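Local coordinates for protein MupZ (Pseudomonas fluorescens, PDB 6FXD) that probably acts as an epoxide hydrolase that, together with a Rieske oxygenase, creates the oxygen heterocycles of the antibiotic mupirocin during its biosynthesis, at residues A[27-32]-A[101-106]; A[42-47]-A[60-65]; A[105-110]-A[126-131]. All blocks are in the same frame, centred on the assembly; numbering follows the deposited sequence. Where two conformers were deposited one is given.

Contact 1: A[27-32]-A[101-106]; sequences MPYFEI and IVRYEV
Arg-103 runs alongside Tyr-29 and ends flat on its ring. Its CB passes 3.9 Å from Tyr-29 CD1, and CD stays close to the same side. A bend at chi3 (-31°) turns the head over the phenol: NE lies above CD1 and CE1, and CZ stands 3.5 Å from the ring centroid of Tyr-29. The planes are 11° apart, a stacked cation-pi pair. At the tip, NH2 covers CE2 of Tyr-29, while NH1 gives Glu-105 OE2 a straight 2.7 Å salt bridge in the guanidinium plane, though from above the carboxylate plane. NH2 also pairs with Glu-105 of the second subunit, whose OE1 is hydrogen-bonded to Tyr-29 OH.

These side chains share a face with Met-27, whose CE reaches 3.3 Å from Glu-105 OE1. Beneath them the strands pair antiparallel, with a beta bulge in which Val-102 is the extra residue opposite Tyr-29 and Phe-30; Val-102 N bonds to Tyr-29 O at 2.9 Å. On the other face Pro-28 CB meets the edge of the Tyr-104 ring, and Phe-30 CE2 packs on Ile-101 CG1. Two carboxylates and the ring probably fix the guanidinium's rotation at the subunit interface.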
loop_
_atom_site.group_PDB
_atom_site.type_symbol
_atom_site.label_atom_id
_atom_site.label_comp_id
_atom_site.label_asym_id
_atom_site.label_seq_id
_atom_site.Cartn_x
_atom_site.Cartn_y
_atom_site.Cartn_z
ATOM N N MET A 27 -21.533 -5.766 5.363
ATOM C CA MET A 27 -22.077 -7.027 5.867
ATOM C C MET A 27 -23.081 -6.760 6.979
ATOM O O MET A 27 -22.693 -6.623 8.149
ATOM C CB MET A 27 -20.979 -7.951 6.391
ATOM C CG MET A 27 -19.948 -8.350 5.340
ATOM S SD MET A 27 -18.897 -9.708 5.833
ATOM C CE MET A 27 -18.085 -8.977 7.275
ATOM N N PRO A 28 -24.369 -6.687 6.666
ATOM C CA PRO A 28 -25.383 -6.744 7.723
ATOM C C PRO A 28 -25.603 -8.173 8.189
ATOM O O PRO A 28 -25.591 -9.111 7.386
ATOM C CB PRO A 28 -26.636 -6.247 7.008
ATOM C CG PRO A 28 -26.415 -6.696 5.588
ATOM C CD PRO A 28 -24.953 -6.522 5.324
ATOM N N TYR A 29 -25.782 -8.330 9.506
ATOM C CA TYR A 29 -26.139 -9.591 10.145
ATOM C C TYR A 29 -27.554 -9.436 10.686
ATOM O O TYR A 29 -27.845 -8.458 11.389
ATOM C CB TYR A 29 -25.168 -9.952 11.287
ATOM C CG TYR A 29 -23.804 -10.351 10.788
ATOM C CD1 TYR A 29 -22.912 -9.387 10.351
ATOM C CD2 TYR A 29 -23.407 -11.692 10.740
ATOM C CE1 TYR A 29 -21.625 -9.739 9.914
ATOM C CE2 TYR A 29 -22.137 -12.052 10.281
ATOM C CZ TYR A 29 -21.254 -11.067 9.876
ATOM O OH TYR A 29 -20.003 -11.405 9.410
ATOM N N PHE A 30 -28.421 -10.391 10.367
ATOM C CA PHE A 30 -29.843 -10.308 10.676
ATOM C C PHE A 30 -30.221 -11.327 11.740
ATOM O O PHE A 30 -29.785 -12.482 11.690
ATOM C CB PHE A 30 -30.710 -10.577 9.444
ATOM C CG PHE A 30 -30.400 -9.696 8.274
ATOM C CD1 PHE A 30 -29.414 -10.031 7.359
ATOM C CD2 PHE A 30 -31.145 -8.542 8.041
ATOM C CE1 PHE A 30 -29.144 -9.228 6.266
ATOM C CE2 PHE A 30 -30.881 -7.738 6.936
ATOM C CZ PHE A 30 -29.876 -8.078 6.060
ATOM N N GLU A 31 -31.045 -10.900 12.689
ATOM C CA GLU A 31 -31.723 -11.806 13.603
ATOM C C GLU A 31 -33.136 -11.965 13.051
ATOM O O GLU A 31 -33.901 -11.004 13.052
ATOM C CB GLU A 31 -31.746 -11.221 15.016
ATOM C CG GLU A 31 -32.350 -12.163 16.042
ATOM C CD GLU A 31 -32.300 -11.625 17.453
ATOM O OE1 GLU A 31 -31.260 -11.045 17.834
ATOM O OE2 GLU A 31 -33.307 -11.789 18.181
ATOM N N ILE A 32 -33.475 -13.164 12.593
ATOM C CA ILE A 32 -34.737 -13.429 11.896
ATOM C C ILE A 32 -35.576 -14.341 12.789
ATOM O O ILE A 32 -35.161 -15.478 13.052
ATOM C CB ILE A 32 -34.487 -14.094 10.534
ATOM C CG1 ILE A 32 -33.433 -13.323 9.725
ATOM C CG2 ILE A 32 -35.797 -14.177 9.743
ATOM C CD1 ILE A 32 -32.823 -14.123 8.611
ATOM N N ILE A 101 -31.450 -5.922 12.232
ATOM C CA ILE A 101 -30.017 -5.959 11.971
ATOM C C ILE A 101 -29.308 -5.779 13.304
ATOM O O ILE A 101 -29.515 -4.772 13.993
ATOM C CB ILE A 101 -29.599 -4.882 10.961
ATOM C CG1 ILE A 101 -30.109 -5.281 9.573
ATOM C CG2 ILE A 101 -28.081 -4.779 10.909
ATOM C CD1 ILE A 101 -29.893 -4.254 8.479
ATOM N N VAL A 102 -28.512 -6.779 13.683
ATOM C CA VAL A 102 -27.827 -6.773 14.974
ATOM C C VAL A 102 -26.348 -6.428 14.869
ATOM O O VAL A 102 -25.731 -6.123 15.896
ATOM C CB VAL A 102 -28.022 -8.103 15.726
ATOM C CG1 VAL A 102 -29.496 -8.287 16.082
ATOM C CG2 VAL A 102 -27.514 -9.283 14.891
ATOM N N ARG A 103 -25.764 -6.483 13.679
ATOM C CA ARG A 103 -24.386 -6.076 13.441
ATOM C C ARG A 103 -24.331 -5.554 12.013
ATOM O O ARG A 103 -25.020 -6.079 11.140
ATOM C CB ARG A 103 -23.394 -7.247 13.602
ATOM C CG ARG A 103 -21.957 -6.793 13.874
ATOM C CD ARG A 103 -20.854 -7.820 13.538
ATOM N NE ARG A 103 -21.261 -9.211 13.689
ATOM C CZ ARG A 103 -20.578 -10.265 13.238
ATOM N NH1 ARG A 103 -19.424 -10.112 12.596
ATOM N NH2 ARG A 103 -21.055 -11.479 13.429
ATOM N N TYR A 104 -23.551 -4.503 11.778
ATOM C CA TYR A 104 -23.383 -3.969 10.426
ATOM C C TYR A 104 -21.927 -3.544 10.274
ATOM O O TYR A 104 -21.492 -2.560 10.884
ATOM C CB TYR A 104 -24.357 -2.816 10.150
ATOM C CG TYR A 104 -24.281 -2.285 8.741
ATOM C CD1 TYR A 104 -24.760 -3.029 7.672
ATOM C CD2 TYR A 104 -23.713 -1.042 8.475
ATOM C CE1 TYR A 104 -24.688 -2.549 6.376
ATOM C CE2 TYR A 104 -23.633 -0.553 7.188
ATOM C CZ TYR A 104 -24.129 -1.308 6.141
ATOM O OH TYR A 104 -24.052 -0.833 4.856
ATOM N N GLU A 105 -21.178 -4.280 9.465
ATOM C CA GLU A 105 -19.754 -4.025 9.273
ATOM C C GLU A 105 -19.502 -3.463 7.885
ATOM O O GLU A 105 -20.140 -3.865 6.914
ATOM C CB GLU A 105 -18.931 -5.307 9.395
ATOM C CG GLU A 105 -19.060 -5.956 10.720
ATOM C CD GLU A 105 -18.116 -7.136 10.912
ATOM O OE1 GLU A 105 -17.256 -7.411 10.036
ATOM O OE2 GLU A 105 -18.263 -7.810 11.944
ATOM N N VAL A 106 -18.538 -2.554 7.789
ATOM C CA VAL A 106 -18.125 -1.993 6.511
ATOM C C VAL A 106 -16.610 -2.096 6.449
ATOM O O VAL A 106 -15.920 -1.578 7.334
ATOM C CB VAL A 106 -18.578 -0.533 6.349
ATOM C CG1 VAL A 106 -18.086 0.009 5.026
ATOM C CG2 VAL A 106 -20.111 -0.436 6.408
#

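Contact 2: A[42-47]-A[60-65]; sequences AYCAVF and YGFSFN
The Phe-62 ring receives Cys-44 on one face: SG sits over the ring centre, 3.5 Å from the centroid and only 14° off the normal, a Cys sulfur-aromatic contact. CB of the same cysteine follows over that face as a CH-pi donor, closest to CD2 and CE2 of Phe-62. The sulfur also touches Phe-64, but there it lies near the ring plane, at the edge, with SG 4.1 Å from CZ. One thiol thus meets two phenylalanines of the strand in different ways. Its position follows from chi1 of -77°, which sets SG beside the helix backbone N and directs it at the sheet.

One turn further along the helix, Phe-47 offers mainly its CB, which lies 3.6 Å from Tyr-60 OH and 4.3 Å from Phe-62 CZ. Its ring, with Tyr-43 O at its edge, turns off toward helix 78-94, packing on Ile-88 and Leu-91. Tyr-60 reaches up from the strand with CG anti to its backbone N, which carries CE2 and OH to Phe-47 CB.

A leucine in place of Phe-62 would probably leave the Cys-44 sulfur without its aromatic face and open a gap beside Phe-47 CB.

No hydrogen bond crosses between the segments, which run nearly antiparallel (166°) with axes 9.5 Å apart. Helix 37-51 packs here on strand 57-65 within the beta-alpha-beta-beta-alpha-beta topology of a ferredoxin-like alpha+beta fold, and the antiparallel ladder of that strand with the second subunit is consistent with a dimeric alpha+beta barrel.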
loop_
_atom_site.group_PDB
_atom_site.type_symbol
_atom_site.label_atom_id
_atom_site.label_comp_id
_atom_site.label_asym_id
_atom_site.label_seq_id
_atom_site.Cartn_x
_atom_site.Cartn_y
_atom_site.Cartn_z
ATOM N N ALA A 42 -37.623 -15.615 0.882
ATOM C CA ALA A 42 -38.324 -15.250 -0.349
ATOM C C ALA A 42 -37.983 -13.822 -0.769
ATOM O O ALA A 42 -37.755 -13.548 -1.961
ATOM C CB ALA A 42 -39.822 -15.413 -0.133
ATOM N N TYR A 43 -37.992 -12.888 0.185
ATOM C CA TYR A 43 -37.670 -11.504 -0.144
ATOM C C TYR A 43 -36.235 -11.342 -0.617
ATOM O O TYR A 43 -35.911 -10.353 -1.265
ATOM C CB TYR A 43 -37.931 -10.587 1.039
ATOM C CG TYR A 43 -39.283 -9.988 1.011
ATOM C CD1 TYR A 43 -39.561 -8.935 0.161
ATOM C CD2 TYR A 43 -40.293 -10.486 1.812
ATOM C CE1 TYR A 43 -40.824 -8.378 0.120
ATOM C CE2 TYR A 43 -41.562 -9.933 1.779
ATOM C CZ TYR A 43 -41.816 -8.881 0.931
ATOM O OH TYR A 43 -43.078 -8.324 0.904
ATOM N N CYS A 44 -35.339 -12.247 -0.220
ATOM C CA CYS A 44 -33.963 -12.137 -0.687
ATOM C C CYS A 44 -33.890 -12.114 -2.208
ATOM O O CYS A 44 -33.043 -11.417 -2.774
ATOM C CB CYS A 44 -33.130 -13.286 -0.150
ATOM S SG CYS A 44 -32.661 -13.099 1.618
ATOM N N ALA A 45 -34.796 -12.845 -2.893
ATOM C CA ALA A 45 -34.817 -12.826 -4.353
ATOM C C ALA A 45 -35.181 -11.444 -4.870
ATOM O O ALA A 45 -34.640 -10.985 -5.880
ATOM C CB ALA A 45 -35.820 -13.855 -4.877
ATOM N N VAL A 46 -36.085 -10.759 -4.164
ATOM C CA VAL A 46 -36.472 -9.408 -4.541
ATOM C C VAL A 46 -35.298 -8.444 -4.365
ATOM O O VAL A 46 -35.033 -7.601 -5.236
ATOM C CB VAL A 46 -37.713 -8.982 -3.733
ATOM C CG1 VAL A 46 -38.118 -7.537 -4.041
ATOM C CG2 VAL A 46 -38.877 -9.948 -3.976
ATOM N N PHE A 47 -34.573 -8.552 -3.239
ATOM C CA PHE A 47 -33.451 -7.650 -3.032
ATOM C C PHE A 47 -32.324 -7.923 -4.013
ATOM O O PHE A 47 -31.675 -6.985 -4.478
ATOM C CB PHE A 47 -32.935 -7.788 -1.608
ATOM C CG PHE A 47 -33.722 -7.008 -0.612
ATOM C CD1 PHE A 47 -34.965 -7.456 -0.200
ATOM C CD2 PHE A 47 -33.236 -5.821 -0.115
ATOM C CE1 PHE A 47 -35.708 -6.728 0.709
ATOM C CE2 PHE A 47 -33.964 -5.100 0.809
ATOM C CZ PHE A 47 -35.210 -5.562 1.215
ATOM N N TYR A 60 -23.372 -9.781 -4.380
ATOM C CA TYR A 60 -24.461 -9.548 -3.430
ATOM C C TYR A 60 -25.076 -10.915 -3.139
ATOM O O TYR A 60 -25.773 -11.474 -3.997
ATOM C CB TYR A 60 -25.484 -8.597 -4.038
ATOM C CG TYR A 60 -26.550 -8.085 -3.102
ATOM C CD1 TYR A 60 -26.293 -7.043 -2.208
ATOM C CD2 TYR A 60 -27.837 -8.611 -3.148
ATOM C CE1 TYR A 60 -27.303 -6.549 -1.383
ATOM C CE2 TYR A 60 -28.829 -8.146 -2.321
ATOM C CZ TYR A 60 -28.573 -7.114 -1.451
ATOM O OH TYR A 60 -29.600 -6.679 -0.647
ATOM N N GLY A 61 -24.837 -11.454 -1.953
ATOM C CA GLY A 61 -25.279 -12.804 -1.647
ATOM C C GLY A 61 -25.688 -12.980 -0.199
ATOM O O GLY A 61 -25.055 -12.434 0.711
ATOM N N PHE A 62 -26.735 -13.778 0.015
ATOM C CA PHE A 62 -27.297 -14.034 1.337
ATOM C C PHE A 62 -26.916 -15.431 1.817
ATOM O O PHE A 62 -27.023 -16.409 1.065
ATOM C CB PHE A 62 -28.827 -13.923 1.324
ATOM C CG PHE A 62 -29.332 -12.517 1.206
ATOM C CD1 PHE A 62 -29.447 -11.688 2.331
ATOM C CD2 PHE A 62 -29.689 -12.004 -0.036
ATOM C CE1 PHE A 62 -29.936 -10.390 2.207
ATOM C CE2 PHE A 62 -30.158 -10.708 -0.158
ATOM C CZ PHE A 62 -30.279 -9.907 0.952
ATOM N N SER A 63 -26.510 -15.528 3.084
ATOM C CA SER A 63 -26.132 -16.789 3.716
ATOM C C SER A 63 -26.805 -16.892 5.078
ATOM O O SER A 63 -27.225 -15.890 5.654
ATOM C CB SER A 63 -24.621 -16.882 3.955
ATOM O OG SER A 63 -23.908 -16.671 2.761
ATOM N N PHE A 64 -26.875 -18.112 5.607
ATOM C CA PHE A 64 -27.634 -18.366 6.828
ATOM C C PHE A 64 -26.922 -19.342 7.747
ATOM O O PHE A 64 -26.374 -20.358 7.303
ATOM C CB PHE A 64 -29.060 -18.878 6.499
ATOM C CG PHE A 64 -29.860 -17.880 5.705
ATOM C CD1 PHE A 64 -29.779 -17.861 4.310
ATOM C CD2 PHE A 64 -30.650 -16.942 6.346
ATOM C CE1 PHE A 64 -30.460 -16.915 3.583
ATOM C CE2 PHE A 64 -31.369 -16.000 5.605
ATOM C CZ PHE A 64 -31.254 -15.990 4.227
ATOM N N ASN A 65 -26.912 -18.993 9.031
ATOM C CA ASN A 65 -26.506 -19.864 10.125
ATOM C C ASN A 65 -27.787 -20.063 10.933
ATOM O O ASN A 65 -28.041 -19.345 11.904
ATOM C CB ASN A 65 -25.428 -19.172 10.936
ATOM C CG ASN A 65 -24.882 -20.046 12.058
ATOM O OD1 ASN A 65 -25.224 -21.217 12.168
ATOM N ND2 ASN A 65 -23.999 -19.478 12.877
#

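Contact 3: A[105-110]-A[126-131]; sequences EVHGPR and QFFELE
His-107 and Phe-128 extend alongside each other, their ring planes nearly parallel (4°) but offset so much that little of one ring covers the other. What covers the imidazole is Phe-128 CB, set over one face, 3.7 Å from the centroid of the His-107 ring in a CH-pi contact. The rotation of that imidazole is fixed at its rim. His-107 NE2 donates to the anti lone pair of Glu-105 OE1 at 2.8 Å, almost exactly in the ring plane, and the other oxygen of this carboxylate, OE2, is held by Arg-103. The Phe-128 ring reaches on past the histidine, bringing CE1 3.9 Å from Glu-105 OE1.

On the other face of the sheet Val-106 stands alongside Phe-127, with CB 3.8 Å from CD1 of the phenylalanine, and both side chains pack on Leu-113. That residue belongs to helix 110-113, the short helical link of a beta-alpha-beta unit whose strands run parallel, 16° apart between 105-108 and 126-131. Four backbone bonds join them, among them Phe-128 N to Val-106 O and Leu-130 N to Gly-108 O.

Beyond the strand pair, Arg-110 crosses Glu-129 obliquely, the guanidinium and carboxylate planes turned 50° apart. With CG anti to the backbone N, Arg-110 runs CG past the Glu-129 carboxylate before the chain bends at chi3. Arg-110 NE then donates to Glu-129 OE1 in a 2.9 Å salt bridge, on the syn side but tilted out of the carboxylate plane. Glu-129 OE2 has a second partner in Arg-117. A water joins Glu-129 OE1 to Glu-131 OE2, and another spans Arg-110 N and Leu-130 O.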
loop_
_atom_site.group_PDB
_atom_site.type_symbol
_atom_site.label_atom_id
_atom_site.label_comp_id
_atom_site.label_asym_id
_atom_site.label_seq_id
_atom_site.Cartn_x
_atom_site.Cartn_y
_atom_site.Cartn_z
ATOM N N GLU A 105 -21.178 -4.280 9.465
ATOM C CA GLU A 105 -19.754 -4.025 9.273
ATOM C C GLU A 105 -19.502 -3.463 7.885
ATOM O O GLU A 105 -20.140 -3.865 6.914
ATOM C CB GLU A 105 -18.931 -5.307 9.395
ATOM C CG GLU A 105 -19.060 -5.956 10.720
ATOM C CD GLU A 105 -18.116 -7.136 10.912
ATOM O OE1 GLU A 105 -17.256 -7.411 10.036
ATOM O OE2 GLU A 105 -18.263 -7.810 11.944
ATOM N N VAL A 106 -18.538 -2.554 7.789
ATOM C CA VAL A 106 -18.125 -1.993 6.511
ATOM C C VAL A 106 -16.610 -2.096 6.449
ATOM O O VAL A 106 -15.920 -1.578 7.334
ATOM C CB VAL A 106 -18.578 -0.533 6.349
ATOM C CG1 VAL A 106 -18.086 0.009 5.026
ATOM C CG2 VAL A 106 -20.111 -0.436 6.408
ATOM N N HIS A 107 -16.093 -2.747 5.411
ATOM C CA HIS A 107 -14.659 -2.947 5.227
ATOM C C HIS A 107 -14.208 -2.281 3.939
ATOM O O HIS A 107 -14.878 -2.400 2.912
ATOM C CB HIS A 107 -14.328 -4.434 5.112
ATOM C CG HIS A 107 -14.706 -5.239 6.314
ATOM N ND1 HIS A 107 -13.769 -5.906 7.079
ATOM C CD2 HIS A 107 -15.904 -5.486 6.888
ATOM C CE1 HIS A 107 -14.381 -6.544 8.062
ATOM N NE2 HIS A 107 -15.675 -6.293 7.976
ATOM N N GLY A 108 -13.054 -1.622 3.985
ATOM C CA GLY A 108 -12.513 -0.959 2.821
ATOM C C GLY A 108 -11.360 -0.048 3.185
ATOM O O GLY A 108 -11.040 0.108 4.365
ATOM N N PRO A 109 -10.717 0.563 2.192
ATOM C CA PRO A 109 -9.581 1.446 2.492
ATOM C C PRO A 109 -10.037 2.735 3.166
ATOM O O PRO A 109 -11.181 3.181 3.021
ATOM C CB PRO A 109 -8.965 1.728 1.118
ATOM C CG PRO A 109 -10.123 1.574 0.162
ATOM C CD PRO A 109 -10.993 0.481 0.742
ATOM N N ARG A 110 -9.107 3.344 3.903
ATOM C CA ARG A 110 -9.443 4.512 4.719
ATOM C C ARG A 110 -10.082 5.624 3.890
ATOM O O ARG A 110 -11.078 6.228 4.312
ATOM C CB ARG A 110 -8.193 5.024 5.442
ATOM C CG ARG A 110 -8.435 6.322 6.215
ATOM C CD ARG A 110 -7.158 6.839 6.842
ATOM N NE ARG A 110 -6.610 5.869 7.781
ATOM C CZ ARG A 110 -5.452 6.017 8.417
ATOM N NH1 ARG A 110 -4.716 7.101 8.213
ATOM N NH2 ARG A 110 -5.028 5.080 9.255
ATOM N N GLN A 126 -19.638 -0.852 12.233
ATOM C CA GLN A 126 -18.281 -1.204 12.630
ATOM C C GLN A 126 -17.402 -1.056 11.394
ATOM O O GLN A 126 -17.529 -1.832 10.441
ATOM C CB GLN A 126 -18.229 -2.636 13.160
ATOM C CG GLN A 126 -18.913 -2.856 14.503
ATOM C CD GLN A 126 -20.428 -2.899 14.415
ATOM O OE1 GLN A 126 -20.999 -3.653 13.623
ATOM N NE2 GLN A 126 -21.089 -2.096 15.242
ATOM N N PHE A 127 -16.530 -0.043 11.394
ATOM C CA PHE A 127 -15.703 0.286 10.240
ATOM C C PHE A 127 -14.344 -0.382 10.402
ATOM O O PHE A 127 -13.637 -0.118 11.380
ATOM C CB PHE A 127 -15.518 1.798 10.126
ATOM C CG PHE A 127 -16.745 2.531 9.618
ATOM C CD1 PHE A 127 -17.122 2.449 8.286
ATOM C CD2 PHE A 127 -17.504 3.334 10.471
ATOM C CE1 PHE A 127 -18.241 3.134 7.819
ATOM C CE2 PHE A 127 -18.635 4.018 10.006
ATOM C CZ PHE A 127 -18.991 3.925 8.677
ATOM N N PHE A 128 -13.980 -1.246 9.452
ATOM C CA PHE A 128 -12.696 -1.951 9.447
ATOM C C PHE A 128 -11.899 -1.425 8.257
ATOM O O PHE A 128 -12.289 -1.643 7.103
ATOM C CB PHE A 128 -12.922 -3.453 9.286
ATOM C CG PHE A 128 -13.384 -4.144 10.538
ATOM C CD1 PHE A 128 -14.721 -4.127 10.915
ATOM C CD2 PHE A 128 -12.476 -4.822 11.330
ATOM C CE1 PHE A 128 -15.148 -4.786 12.067
ATOM C CE2 PHE A 128 -12.884 -5.480 12.483
ATOM C CZ PHE A 128 -14.219 -5.453 12.861
ATOM N N GLU A 129 -10.786 -0.733 8.538
ATOM C CA GLU A 129 -9.964 -0.152 7.480
ATOM C C GLU A 129 -8.980 -1.189 6.948
ATOM O O GLU A 129 -8.142 -1.710 7.697
ATOM C CB GLU A 129 -9.247 1.100 7.985
ATOM C CG GLU A 129 -10.220 2.235 8.262
ATOM C CD GLU A 129 -9.556 3.568 8.589
ATOM O OE1 GLU A 129 -8.307 3.635 8.657
ATOM O OE2 GLU A 129 -10.301 4.555 8.786
ATOM N N LEU A 130 -9.080 -1.483 5.653
ATOM C CA LEU A 130 -8.242 -2.488 5.006
ATOM C C LEU A 130 -6.838 -1.918 4.811
ATOM O O LEU A 130 -6.676 -0.874 4.174
ATOM C CB LEU A 130 -8.856 -2.853 3.653
ATOM C CG LEU A 130 -8.068 -3.910 2.881
ATOM C CD1 LEU A 130 -8.197 -5.289 3.518
ATOM C CD2 LEU A 130 -8.524 -3.956 1.425
ATOM N N GLU A 131 -5.818 -2.616 5.331
ATOM C CA GLU A 131 -4.460 -2.080 5.344
ATOM C C GLU A 131 -3.430 -2.906 4.592
ATOM O O GLU A 131 -2.459 -2.330 4.095
ATOM C CB GLU A 131 -3.982 -1.837 6.785
ATOM C CG GLU A 131 -4.780 -0.739 7.473
ATOM C CD GLU A 131 -4.275 -0.393 8.860
ATOM O OE1 GLU A 131 -3.312 -1.031 9.334
ATOM O OE2 GLU A 131 -4.862 0.526 9.478
HETATM O O HOH W 1 -6.698 1.877 4.587
HETATM O O HOH W 2 -5.941 2.468 7.894
#

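How the contacts relate
All three contacts reach one mixed sheet with strand order 57-65, 68-75, 24-31, 100-108, 126-135, the first four forming the sheet of a ferredoxin-like fold. Contacts 1 and 3 are neighbours, centres 15 Å apart, sharing Glu-105 and Val-106; contact 3 begins on strand 100-108, where contact 1 ends. Contact 2 falls in the chain between the segments of contact 1, and so before contact 3, on helix 37-51 that follows strand 24-31; its centre is 13 Å from that of contact 1, with Ile-32 packed on Phe-64. Contacts 2 and 3 lie 23 Å apart between centres, at the two outermost strands. Each of these strands pairs with the second subunit, continuing the sheet across the interface.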